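Local coordinates for protein acetyltransferase, GNAT family (Streptococcus pneumoniae, PDB 2I79) that probably transfers the acetyl group of acetyl coenzyme A to an amine substrate, as expected of a GNAT-family N-acetyltransferase, at residues 127-132 against 152-157; 30-35 against 89-94. One frame throughout, in Å; residues are numbered along the deposited sequence.

Interaction 1. Residues 127-132 against 152-157; sequences TVQTRN and RGAYIE. With ACO (acetyl coenzyme *a), chain G.
R131 and I156 reach for each other from opposite directions, and the methyl at the end of the isoleucine settles over one face of the guanidinium. CD1 of I156 lies 3.6 Å above that plane, displaced toward its rim, with R131 NH1 its closest atom at 3.7 Å. Q129 helps hold the flat group in this orientation: its OE1 takes two bonds from R131, from NE at 2.9 Å and from NH2 at 3.0 Å. This is a side-on grip in which the acceptor stays near the guanidinium plane while both nitrogens approach from the same face of the amide. The extended side chain of Q129 also brings its NE2 to 4.0 Å from CB of A154. Next along the chain, N132 swings CG anti to its backbone N (chi1 -174°), and its ND2 donates to O5P of acetyl coenzyme A at 2.6 Å. A type I turn from Q129 to N132 leads from strand 123-129 to the N-cap of helix 133-141. Strand 160-170 runs between strands 123-129 and 145-156 in the sheet, pairing with both, and its I162 touches Q129 and R131; a classic bulge at G153 and A154 faces that same residue.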
ATOM      1  N   THR A 127      -5.442  -0.808   7.568  1.00 42.99           N
ATOM      2  CA  THR A 127      -4.953  -1.754   8.534  1.00 43.61           C
ATOM      3  C   THR A 127      -4.815  -0.955   9.826  1.00 43.31           C
ATOM      4  O   THR A 127      -4.481   0.239   9.786  1.00 42.52           O
ATOM      5  CB  THR A 127      -3.588  -2.337   8.149  1.00 43.28           C
ATOM      6  OG1 THR A 127      -2.651  -1.282   8.142  1.00 44.07           O
ATOM      7  CG2 THR A 127      -3.596  -2.956   6.772  1.00 44.26           C
ATOM      8  N   VAL A 128      -5.065  -1.627  10.948  1.00 42.85           N
ATOM      9  CA  VAL A 128      -5.091  -1.020  12.283  1.00 43.56           C
ATOM     10  C   VAL A 128      -4.401  -1.993  13.255  1.00 43.93           C
ATOM     11  O   VAL A 128      -4.716  -3.189  13.245  1.00 44.76           O
ATOM     12  CB  VAL A 128      -6.581  -0.788  12.796  1.00 43.58           C
ATOM     13  CG1 VAL A 128      -6.604  -0.109  14.183  1.00 41.55           C
ATOM     14  CG2 VAL A 128      -7.364   0.077  11.797  1.00 44.56           C
ATOM     15  N   GLN A 129      -3.514  -1.499  14.122  1.00 43.50           N
ATOM     16  CA  GLN A 129      -2.877  -2.378  15.106  1.00 44.07           C
ATOM     17  C   GLN A 129      -3.963  -3.039  15.981  1.00 43.63           C
ATOM     18  O   GLN A 129      -4.926  -2.391  16.390  1.00 43.10           O
ATOM     19  CB  GLN A 129      -1.871  -1.621  15.966  1.00 44.45           C
ATOM     20  CG  GLN A 129      -0.666  -1.023  15.224  1.00 44.15           C
ATOM     21  CD  GLN A 129       0.144  -0.054  16.103  1.00 44.58           C
ATOM     22  OE1 GLN A 129      -0.179   0.158  17.281  1.00 43.75           O
ATOM     23  NE2 GLN A 129       1.191   0.544  15.525  1.00 46.27           N
ATOM     24  N   THR A 130      -3.855  -4.331  16.224  1.00 44.10           N
ATOM     25  CA  THR A 130      -4.965  -5.020  16.916  1.00 44.64           C
ATOM     26  C   THR A 130      -5.182  -4.435  18.324  1.00 44.83           C
ATOM     27  O   THR A 130      -6.311  -4.288  18.784  1.00 44.85           O
ATOM     28  CB  THR A 130      -4.780  -6.531  16.955  1.00 44.59           C
ATOM     29  OG1 THR A 130      -3.566  -6.838  17.636  1.00 46.42           O
ATOM     30  CG2 THR A 130      -4.742  -7.099  15.543  1.00 41.38           C
ATOM     31  N   ARG A 131      -4.095  -4.010  18.958  1.00 45.10           N
ATOM     32  CA  ARG A 131      -4.169  -3.347  20.262  1.00 45.18           C
ATOM     33  C   ARG A 131      -4.796  -1.951  20.247  1.00 44.67           C
ATOM     34  O   ARG A 131      -5.104  -1.416  21.301  1.00 44.42           O
ATOM     35  CB  ARG A 131      -2.753  -3.222  20.840  1.00 45.47           C
ATOM     36  CG  ARG A 131      -1.907  -2.207  20.109  1.00 45.67           C
ATOM     37  CD  ARG A 131      -0.552  -2.020  20.720  1.00 46.07           C
ATOM     38  NE  ARG A 131       0.135  -1.004  19.966  1.00 46.05           N
ATOM     39  CZ  ARG A 131       0.985  -0.097  20.454  1.00 48.80           C
ATOM     40  NH1 ARG A 131       1.308  -0.038  21.737  1.00 48.02           N
ATOM     41  NH2 ARG A 131       1.536   0.770  19.626  1.00 48.81           N
ATOM     42  N   ASN A 132      -4.916  -1.323  19.077  1.00 44.62           N
ATOM     43  CA  ASN A 132      -5.480   0.036  18.996  1.00 44.40           C
ATOM     44  C   ASN A 132      -7.031  -0.012  19.038  1.00 44.44           C
ATOM     45  O   ASN A 132      -7.717   0.279  18.074  1.00 43.86           O
ATOM     46  CB  ASN A 132      -4.907   0.774  17.761  1.00 44.10           C
ATOM     47  CG  ASN A 132      -5.331   2.237  17.683  1.00 43.76           C
ATOM     48  OD1 ASN A 132      -6.038   2.748  18.565  1.00 45.79           O
ATOM     49  ND2 ASN A 132      -4.928   2.909  16.616  1.00 42.31           N
ATOM     50  N   ARG A 152       3.424  -9.323  12.544  1.00 44.72           N
ATOM     51  CA  ARG A 152       4.463  -8.371  12.227  1.00 44.73           C
ATOM     52  C   ARG A 152       3.966  -7.279  11.285  1.00 45.02           C
ATOM     53  O   ARG A 152       4.717  -6.790  10.477  1.00 45.03           O
ATOM     54  CB  ARG A 152       5.700  -9.062  11.629  1.00 44.91           C
ATOM     55  CG  ARG A 152       6.166 -10.254  12.426  1.00 43.98           C
ATOM     56  CD  ARG A 152       7.441 -10.818  11.926  1.00 44.44           C
ATOM     57  NE  ARG A 152       7.909 -11.855  12.845  1.00 44.97           N
ATOM     58  CZ  ARG A 152       8.948 -12.664  12.645  1.00 46.22           C
ATOM     59  NH1 ARG A 152       9.663 -12.609  11.530  1.00 46.97           N
ATOM     60  NH2 ARG A 152       9.260 -13.568  13.570  1.00 46.27           N
ATOM     61  N   GLY A 153       2.704  -6.897  11.376  1.00 45.04           N
ATOM     62  CA  GLY A 153       2.196  -5.781  10.601  1.00 45.70           C
ATOM     63  C   GLY A 153       2.835  -4.451  10.982  1.00 45.99           C
ATOM     64  O   GLY A 153       2.834  -3.505  10.204  1.00 46.21           O
ATOM     65  N   ALA A 154       3.365  -4.378  12.194  1.00 47.41           N
ATOM     66  CA  ALA A 154       3.967  -3.165  12.718  1.00 48.04           C
ATOM     67  C   ALA A 154       5.106  -3.523  13.683  1.00 49.12           C
ATOM     68  O   ALA A 154       5.077  -4.577  14.372  1.00 47.11           O
ATOM     69  CB  ALA A 154       2.918  -2.343  13.435  1.00 46.67           C
ATOM     70  N   TYR A 155       6.070  -2.608  13.743  1.00 50.63           N
ATOM     71  CA  TYR A 155       7.221  -2.695  14.621  1.00 51.95           C
ATOM     72  C   TYR A 155       7.196  -1.516  15.600  1.00 53.06           C
ATOM     73  O   TYR A 155       7.098  -0.360  15.170  1.00 53.02           O
ATOM     74  CB  TYR A 155       8.463  -2.645  13.744  1.00 54.14           C
ATOM     75  CG  TYR A 155       9.767  -2.713  14.475  1.00 53.84           C
ATOM     76  CD1 TYR A 155      10.597  -1.588  14.576  1.00 57.38           C
ATOM     77  CD2 TYR A 155      10.197  -3.901  15.031  1.00 56.62           C
ATOM     78  CE1 TYR A 155      11.807  -1.651  15.247  1.00 57.42           C
ATOM     79  CE2 TYR A 155      11.408  -3.982  15.710  1.00 58.45           C
ATOM     80  CZ  TYR A 155      12.212  -2.855  15.807  1.00 59.16           C
ATOM     81  OH  TYR A 155      13.418  -2.960  16.484  1.00 60.31           O
ATOM     82  N   ILE A 156       7.251  -1.785  16.905  1.00 53.79           N
ATOM     83  CA  ILE A 156       7.220  -0.711  17.916  1.00 55.19           C
ATOM     84  C   ILE A 156       8.322  -0.869  18.959  1.00 56.95           C
ATOM     85  O   ILE A 156       8.935  -1.923  19.069  1.00 56.95           O
ATOM     86  CB  ILE A 156       5.832  -0.600  18.669  1.00 54.38           C
ATOM     87  CG1 ILE A 156       5.470  -1.905  19.386  1.00 54.46           C
ATOM     88  CG2 ILE A 156       4.707  -0.159  17.730  1.00 52.65           C
ATOM     89  CD1 ILE A 156       4.402  -1.735  20.477  1.00 53.49           C
ATOM     90  N   GLU A 157       8.565   0.197  19.721  1.00 59.24           N
ATOM     91  CA  GLU A 157       9.395   0.120  20.937  1.00 61.22           C
ATOM     92  C   GLU A 157      10.795  -0.458  20.696  1.00 62.80           C
ATOM     93  O   GLU A 157      11.377  -1.105  21.584  1.00 63.94           O
ATOM     94  CB  GLU A 157       8.674  -0.705  22.012  1.00 61.10           C
ATOM     95  CG  GLU A 157       7.388  -0.043  22.488  1.00 62.22           C
ATOM     96  CD  GLU A 157       6.516  -0.949  23.341  1.00 63.38           C
ATOM     97  OE1 GLU A 157       6.884  -2.124  23.591  1.00 66.60           O
ATOM     98  OE2 GLU A 157       5.432  -0.471  23.762  1.00 68.32           O
TER
HETATM   99  N1A ACO G 402     -11.453   0.816  23.607  1.00 47.99           N
HETATM  100  C2A ACO G 402     -12.635   0.881  22.958  1.00 47.58           C
HETATM  101  N3A ACO G 402     -13.229   2.048  22.642  1.00 46.52           N
HETATM  102  C4A ACO G 402     -12.657   3.227  22.960  1.00 46.05           C
HETATM  103  C5A ACO G 402     -11.368   3.244  23.648  1.00 45.77           C
HETATM  104  C6A ACO G 402     -10.774   1.935  23.958  1.00 47.65           C
HETATM  105  N6A ACO G 402      -9.586   1.871  24.596  1.00 48.82           N
HETATM  106  N7A ACO G 402     -11.044   4.524  23.841  1.00 46.84           N
HETATM  107  C8A ACO G 402     -12.058   5.268  23.302  1.00 47.85           C
HETATM  108  N9A ACO G 402     -13.018   4.484  22.782  1.00 47.39           N
HETATM  109  C1B ACO G 402     -14.291   4.810  22.079  1.00 49.04           C
HETATM  110  C2B ACO G 402     -15.139   5.974  22.569  1.00 51.78           C
HETATM  111  O2B ACO G 402     -16.035   5.582  23.612  1.00 54.77           O
HETATM  112  C3B ACO G 402     -15.899   6.310  21.312  1.00 52.47           C
HETATM  113  O3B ACO G 402     -16.919   5.381  20.995  1.00 55.89           O
HETATM  114  P3B ACO G 402     -18.484   5.680  21.152  1.00 59.66           P
HETATM  115  O7A ACO G 402     -18.505   5.609  22.670  1.00 58.97           O
HETATM  116  O8A ACO G 402     -19.222   4.580  20.429  1.00 60.25           O
HETATM  117  O9A ACO G 402     -18.738   7.028  20.524  1.00 58.98           O
HETATM  118  C4B ACO G 402     -14.866   6.081  20.218  1.00 50.86           C
HETATM  119  O4B ACO G 402     -13.989   5.074  20.710  1.00 48.65           O
HETATM  120  C5B ACO G 402     -14.136   7.377  19.892  1.00 49.41           C
HETATM  121  O5B ACO G 402     -14.952   8.048  18.924  1.00 47.16           O
HETATM  122  P1A ACO G 402     -14.628   9.584  18.579  1.00 43.07           P
HETATM  123  O1A ACO G 402     -14.482  10.383  19.847  1.00 43.98           O
HETATM  124  O2A ACO G 402     -15.621   9.971  17.502  1.00 40.33           O
HETATM  125  O3A ACO G 402     -13.119   9.420  18.016  1.00 45.34           O
HETATM  126  P2A ACO G 402     -11.780  10.278  18.410  1.00 44.53           P
HETATM  127  O4A ACO G 402     -11.168   9.949  19.776  1.00 39.44           O
HETATM  128  O5A ACO G 402     -12.125  11.704  18.053  1.00 41.36           O
HETATM  129  O6A ACO G 402     -10.827   9.619  17.259  1.00 43.40           O
HETATM  130  CBP ACO G 402      -8.946   8.101  16.880  1.00 44.89           C
HETATM  131  CCP ACO G 402     -10.373   8.274  17.365  1.00 44.44           C
HETATM  132  CDP ACO G 402      -8.612   6.602  16.926  1.00 44.09           C
HETATM  133  CEP ACO G 402      -8.854   8.668  15.456  1.00 45.52           C
HETATM  134  CAP ACO G 402      -7.996   8.866  17.808  1.00 44.96           C
HETATM  135  OAP ACO G 402      -7.972   8.289  19.136  1.00 45.80           O
HETATM  136  C9P ACO G 402      -6.590   8.926  17.234  1.00 43.35           C
HETATM  137  O9P ACO G 402      -6.304   9.787  16.423  1.00 42.42           O
HETATM  138  N8P ACO G 402      -5.708   8.035  17.669  1.00 42.57           N
HETATM  139  C7P ACO G 402      -4.299   7.978  17.259  1.00 44.90           C
HETATM  140  C6P ACO G 402      -4.093   7.722  15.766  1.00 43.43           C
HETATM  141  C5P ACO G 402      -4.816   6.481  15.322  1.00 44.47           C
HETATM  142  O5P ACO G 402      -4.640   5.443  15.925  1.00 44.27           O
HETATM  143  N4P ACO G 402      -5.628   6.595  14.278  1.00 46.68           N
HETATM  144  C3P ACO G 402      -6.385   5.484  13.723  1.00 50.34           C
HETATM  145  C2P ACO G 402      -5.527   4.485  12.959  1.00 54.90           C
HETATM  146  S1P ACO G 402      -4.829   5.277  11.536  1.00 58.98           S
HETATM  147  C   ACO G 402      -5.700   5.000  10.193  1.00 58.13           C
HETATM  148  O   ACO G 402      -6.794   5.512  10.247  1.00 58.15           O
HETATM  149  CH3 ACO G 402      -5.107   4.175   9.065  1.00 59.19           C

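Interaction 2. Residues 30-35 against 89-94; sequences DFTSLD and DLFIVI. With ACO (acetyl coenzyme *a), chain G.
The irregular loop 30-35 passes strand 87-94 without any backbone bond between them, coming nearest where CA of T32 lies 8.9 Å from CA of V93, so side chains must span the gap. F91 does most of this. Its ring carbon CG stands trans to the amide nitrogen (chi1 176°), which sends the ring from the strand toward the loop, where it is met at its edge, near the ring plane, by two residues. CB of T32 approaches CE1 of F91 at 4.1 Å, and CD1 of L34 comes as close to CZ of F91, the two side chains running obliquely to each other. Within the loop, T32 OG1 accepts a weak bond from the backbone N of L34, while the threonine methyl CG2 turns to the ligand and stands 3.6 Å from the thioester sulfur S1P.

Acetyl coenzyme A thus runs between loop and strand, its pantetheine arm continuing the pattern of a beta strand along the central strand 87-94, where it splays from its parallel neighbour, as in the GNAT fold. I92 N donates to the acetyl oxygen O of the ligand at 2.9 Å. The bond from I92 N would be expected to polarise the thioester carbonyl. I92 O accepts a hydrogen bond from N4P of the ligand at 3.0 Å. Two residues on, I94 N reaches O9P of the ligand at 2.8 Å in a fairly straight bond, with an N-H...O angle of 166°. CD1 of F91 lies beside the acetyl carbons, and CB of F31 packs against O5P. Behind L34 and V93 lies helix 15-26, whose V25 touches both, and NE of R83 of the second subunit donates a hydrogen bond to O of T32.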
ATOM      1  N   ASP A  30       2.253   5.776  19.159  1.00 46.39           N
ATOM      2  CA  ASP A  30       2.900   4.923  18.150  1.00 47.09           C
ATOM      3  C   ASP A  30       1.888   3.955  17.477  1.00 47.08           C
ATOM      4  O   ASP A  30       2.248   2.856  17.060  1.00 47.31           O
ATOM      5  CB  ASP A  30       4.121   4.203  18.755  1.00 47.29           C
ATOM      6  CG  ASP A  30       3.791   3.428  20.016  1.00 49.71           C
ATOM      7  OD1 ASP A  30       2.618   3.444  20.472  1.00 48.95           O
ATOM      8  OD2 ASP A  30       4.728   2.774  20.543  1.00 53.34           O
ATOM      9  N   PHE A  31       0.639   4.415  17.337  1.00 47.27           N
ATOM     10  CA  PHE A  31      -0.452   3.636  16.756  1.00 47.07           C
ATOM     11  C   PHE A  31      -0.469   3.627  15.218  1.00 47.19           C
ATOM     12  O   PHE A  31      -1.156   2.788  14.600  1.00 46.41           O
ATOM     13  CB  PHE A  31      -1.815   4.137  17.249  1.00 47.01           C
ATOM     14  CG  PHE A  31      -2.152   3.740  18.657  1.00 46.43           C
ATOM     15  CD1 PHE A  31      -1.890   2.461  19.138  1.00 48.66           C
ATOM     16  CD2 PHE A  31      -2.792   4.633  19.496  1.00 46.09           C
ATOM     17  CE1 PHE A  31      -2.251   2.100  20.464  1.00 48.17           C
ATOM     18  CE2 PHE A  31      -3.133   4.292  20.805  1.00 46.32           C
ATOM     19  CZ  PHE A  31      -2.864   3.028  21.287  1.00 46.99           C
ATOM     20  N   THR A  32       0.284   4.533  14.602  1.00 46.89           N
ATOM     21  CA  THR A  32       0.377   4.582  13.148  1.00 47.94           C
ATOM     22  C   THR A  32       1.833   4.573  12.710  1.00 47.64           C
ATOM     23  O   THR A  32       2.729   4.500  13.532  1.00 47.11           O
ATOM     24  CB  THR A  32      -0.342   5.828  12.592  1.00 48.30           C
ATOM     25  OG1 THR A  32       0.470   7.001  12.780  1.00 49.46           O
ATOM     26  CG2 THR A  32      -1.716   5.988  13.281  1.00 48.60           C
ATOM     27  N   SER A  33       2.067   4.628  11.414  1.00 48.22           N
ATOM     28  CA  SER A  33       3.435   4.535  10.890  1.00 49.01           C
ATOM     29  C   SER A  33       4.233   5.821  11.156  1.00 48.90           C
ATOM     30  O   SER A  33       5.468   5.811  11.108  1.00 48.65           O
ATOM     31  CB  SER A  33       3.402   4.188   9.407  1.00 49.76           C
ATOM     32  OG  SER A  33       2.725   5.240   8.725  1.00 54.44           O
ATOM     33  N   LEU A  34       3.514   6.907  11.464  1.00 48.82           N
ATOM     34  CA  LEU A  34       4.121   8.120  12.043  1.00 48.26           C
ATOM     35  C   LEU A  34       4.898   7.783  13.312  1.00 48.11           C
ATOM     36  O   LEU A  34       4.412   7.045  14.184  1.00 48.89           O
ATOM     37  CB  LEU A  34       3.055   9.157  12.368  1.00 48.28           C
ATOM     38  CG  LEU A  34       2.260   9.822  11.212  1.00 49.46           C
ATOM     39  CD1 LEU A  34       1.199  10.767  11.812  1.00 50.07           C
ATOM     40  CD2 LEU A  34       3.163  10.560  10.225  1.00 47.54           C
ATOM     41  N   ASP A  35       6.103   8.321  13.404  1.00 47.41           N
ATOM     42  CA  ASP A  35       6.949   8.216  14.583  1.00 47.34           C
ATOM     43  C   ASP A  35       7.657   9.527  14.868  1.00 46.62           C
ATOM     44  O   ASP A  35       7.337  10.550  14.269  1.00 45.01           O
ATOM     45  CB  ASP A  35       7.942   7.042  14.471  1.00 47.60           C
ATOM     46  CG  ASP A  35       9.050   7.251  13.439  1.00 49.44           C
ATOM     47  OD1 ASP A  35       9.356   8.367  12.980  1.00 51.90           O
ATOM     48  OD2 ASP A  35       9.654   6.239  13.086  1.00 54.52           O
ATOM     49  N   ASP A  89      -7.655   4.015   0.386  1.00 42.55           N
ATOM     50  CA  ASP A  89      -6.963   3.685   1.629  1.00 42.72           C
ATOM     51  C   ASP A  89      -7.185   4.831   2.579  1.00 43.24           C
ATOM     52  O   ASP A  89      -6.842   5.990   2.255  1.00 42.61           O
ATOM     53  CB  ASP A  89      -5.472   3.511   1.345  1.00 43.21           C
ATOM     54  CG  ASP A  89      -5.204   2.325   0.418  1.00 45.24           C
ATOM     55  OD1 ASP A  89      -5.509   1.194   0.837  1.00 46.24           O
ATOM     56  OD2 ASP A  89      -4.722   2.522  -0.733  1.00 49.95           O
ATOM     57  N   LEU A  90      -7.763   4.520   3.735  1.00 43.34           N
ATOM     58  CA  LEU A  90      -8.171   5.531   4.698  1.00 44.28           C
ATOM     59  C   LEU A  90      -7.098   5.715   5.792  1.00 44.12           C
ATOM     60  O   LEU A  90      -6.463   4.747   6.239  1.00 43.93           O
ATOM     61  CB  LEU A  90      -9.559   5.158   5.282  1.00 44.61           C
ATOM     62  CG  LEU A  90     -10.532   6.156   5.939  1.00 46.12           C
ATOM     63  CD1 LEU A  90     -11.051   7.257   5.050  1.00 48.63           C
ATOM     64  CD2 LEU A  90     -11.751   5.375   6.451  1.00 47.40           C
ATOM     65  N   PHE A  91      -6.899   6.982   6.192  1.00 44.36           N
ATOM     66  CA  PHE A  91      -6.054   7.370   7.329  1.00 44.21           C
ATOM     67  C   PHE A  91      -6.753   8.495   8.105  1.00 44.23           C
ATOM     68  O   PHE A  91      -7.128   9.501   7.493  1.00 43.76           O
ATOM     69  CB  PHE A  91      -4.699   7.870   6.823  1.00 45.44           C
ATOM     70  CG  PHE A  91      -3.796   8.388   7.900  1.00 45.47           C
ATOM     71  CD1 PHE A  91      -3.149   7.510   8.767  1.00 48.18           C
ATOM     72  CD2 PHE A  91      -3.598   9.746   8.065  1.00 46.58           C
ATOM     73  CE1 PHE A  91      -2.298   7.989   9.772  1.00 48.24           C
ATOM     74  CE2 PHE A  91      -2.753  10.230   9.067  1.00 47.84           C
ATOM     75  CZ  PHE A  91      -2.102   9.350   9.918  1.00 47.35           C
ATOM     76  N   ILE A  92      -6.914   8.332   9.426  1.00 42.97           N
ATOM     77  CA  ILE A  92      -7.444   9.392  10.317  1.00 43.49           C
ATOM     78  C   ILE A  92      -6.564   9.573  11.554  1.00 42.93           C
ATOM     79  O   ILE A  92      -6.127   8.607  12.177  1.00 42.19           O
ATOM     80  CB  ILE A  92      -8.899   9.085  10.802  1.00 43.78           C
ATOM     81  CG1 ILE A  92      -9.819   8.773   9.611  1.00 45.45           C
ATOM     82  CG2 ILE A  92      -9.523  10.272  11.631  1.00 44.04           C
ATOM     83  CD1 ILE A  92     -11.279   8.467  10.011  1.00 45.93           C
ATOM     84  N   VAL A  93      -6.315  10.817  11.940  1.00 42.80           N
ATOM     85  CA  VAL A  93      -5.661  11.065  13.213  1.00 42.49           C
ATOM     86  C   VAL A  93      -6.221  12.339  13.812  1.00 42.34           C
ATOM     87  O   VAL A  93      -6.485  13.300  13.088  1.00 40.14           O
ATOM     88  CB  VAL A  93      -4.122  11.114  13.088  1.00 42.54           C
ATOM     89  CG1 VAL A  93      -3.692  12.158  12.055  1.00 40.87           C
ATOM     90  CG2 VAL A  93      -3.496  11.388  14.439  1.00 42.56           C
ATOM     91  N   ILE A  94      -6.450  12.286  15.135  1.00 42.80           N
ATOM     92  CA  ILE A  94      -6.982  13.401  15.936  1.00 43.63           C
ATOM     93  C   ILE A  94      -5.925  13.723  16.999  1.00 43.71           C
ATOM     94  O   ILE A  94      -5.243  12.815  17.497  1.00 42.24           O
ATOM     95  CB  ILE A  94      -8.337  13.043  16.606  1.00 43.36           C
ATOM     96  CG1 ILE A  94      -9.393  12.656  15.544  1.00 45.33           C
ATOM     97  CG2 ILE A  94      -8.884  14.205  17.443  1.00 43.02           C
ATOM     98  CD1 ILE A  94      -9.804  13.793  14.593  1.00 46.50           C
TER
HETATM   99  N1A ACO G 402     -11.453   0.816  23.607  1.00 47.99           N
HETATM  100  C2A ACO G 402     -12.635   0.881  22.958  1.00 47.58           C
HETATM  101  N3A ACO G 402     -13.229   2.048  22.642  1.00 46.52           N
HETATM  102  C4A ACO G 402     -12.657   3.227  22.960  1.00 46.05           C
HETATM  103  C5A ACO G 402     -11.368   3.244  23.648  1.00 45.77           C
HETATM  104  C6A ACO G 402     -10.774   1.935  23.958  1.00 47.65           C
HETATM  105  N6A ACO G 402      -9.586   1.871  24.596  1.00 48.82           N
HETATM  106  N7A ACO G 402     -11.044   4.524  23.841  1.00 46.84           N
HETATM  107  C8A ACO G 402     -12.058   5.268  23.302  1.00 47.85           C
HETATM  108  N9A ACO G 402     -13.018   4.484  22.782  1.00 47.39           N
HETATM  109  C1B ACO G 402     -14.291   4.810  22.079  1.00 49.04           C
HETATM  110  C2B ACO G 402     -15.139   5.974  22.569  1.00 51.78           C
HETATM  111  O2B ACO G 402     -16.035   5.582  23.612  1.00 54.77           O
HETATM  112  C3B ACO G 402     -15.899   6.310  21.312  1.00 52.47           C
HETATM  113  O3B ACO G 402     -16.919   5.381  20.995  1.00 55.89           O
HETATM  114  P3B ACO G 402     -18.484   5.680  21.152  1.00 59.66           P
HETATM  115  O7A ACO G 402     -18.505   5.609  22.670  1.00 58.97           O
HETATM  116  O8A ACO G 402     -19.222   4.580  20.429  1.00 60.25           O
HETATM  117  O9A ACO G 402     -18.738   7.028  20.524  1.00 58.98           O
HETATM  118  C4B ACO G 402     -14.866   6.081  20.218  1.00 50.86           C
HETATM  119  O4B ACO G 402     -13.989   5.074  20.710  1.00 48.65           O
HETATM  120  C5B ACO G 402     -14.136   7.377  19.892  1.00 49.41           C
HETATM  121  O5B ACO G 402     -14.952   8.048  18.924  1.00 47.16           O
HETATM  122  P1A ACO G 402     -14.628   9.584  18.579  1.00 43.07           P
HETATM  123  O1A ACO G 402     -14.482  10.383  19.847  1.00 43.98           O
HETATM  124  O2A ACO G 402     -15.621   9.971  17.502  1.00 40.33           O
HETATM  125  O3A ACO G 402     -13.119   9.420  18.016  1.00 45.34           O
HETATM  126  P2A ACO G 402     -11.780  10.278  18.410  1.00 44.53           P
HETATM  127  O4A ACO G 402     -11.168   9.949  19.776  1.00 39.44           O
HETATM  128  O5A ACO G 402     -12.125  11.704  18.053  1.00 41.36           O
HETATM  129  O6A ACO G 402     -10.827   9.619  17.259  1.00 43.40           O
HETATM  130  CBP ACO G 402      -8.946   8.101  16.880  1.00 44.89           C
HETATM  131  CCP ACO G 402     -10.373   8.274  17.365  1.00 44.44           C
HETATM  132  CDP ACO G 402      -8.612   6.602  16.926  1.00 44.09           C
HETATM  133  CEP ACO G 402      -8.854   8.668  15.456  1.00 45.52           C
HETATM  134  CAP ACO G 402      -7.996   8.866  17.808  1.00 44.96           C
HETATM  135  OAP ACO G 402      -7.972   8.289  19.136  1.00 45.80           O
HETATM  136  C9P ACO G 402      -6.590   8.926  17.234  1.00 43.35           C
HETATM  137  O9P ACO G 402      -6.304   9.787  16.423  1.00 42.42           O
HETATM  138  N8P ACO G 402      -5.708   8.035  17.669  1.00 42.57           N
HETATM  139  C7P ACO G 402      -4.299   7.978  17.259  1.00 44.90           C
HETATM  140  C6P ACO G 402      -4.093   7.722  15.766  1.00 43.43           C
HETATM  141  C5P ACO G 402      -4.816   6.481  15.322  1.00 44.47           C
HETATM  142  O5P ACO G 402      -4.640   5.443  15.925  1.00 44.27           O
HETATM  143  N4P ACO G 402      -5.628   6.595  14.278  1.00 46.68           N
HETATM  144  C3P ACO G 402      -6.385   5.484  13.723  1.00 50.34           C
HETATM  145  C2P ACO G 402      -5.527   4.485  12.959  1.00 54.90           C
HETATM  146  S1P ACO G 402      -4.829   5.277  11.536  1.00 58.98           S
HETATM  147  C   ACO G 402      -5.700   5.000  10.193  1.00 58.13           C
HETATM  148  O   ACO G 402      -6.794   5.512  10.247  1.00 58.15           O
HETATM  149  CH3 ACO G 402      -5.107   4.175   9.065  1.00 59.19           C

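In the fold
Interactions 1 and 2 have centres 11 Å apart and meet directly at the start of the 30-35 loop. There NE2 of Q129 lies 3.0 Å from O of D30, a probable hydrogen bond, and NH2 of R131 forms a 3.0 Å salt bridge with OD1 of D30, so the pair that faces I156 also holds the loop that faces F91. Strands 123-129 and 87-94 are parallel neighbours in the sheet, and acetyl coenzyme A is gripped from both contacts: interaction 1 reaches the pantetheine carbonyl, while interaction 2 takes hold of both arm and acetyl group. ND2 of N132 packs 3.4 Å from CB of F31. R83 of the second subunit touches both contacts, placing them at the dimer interface.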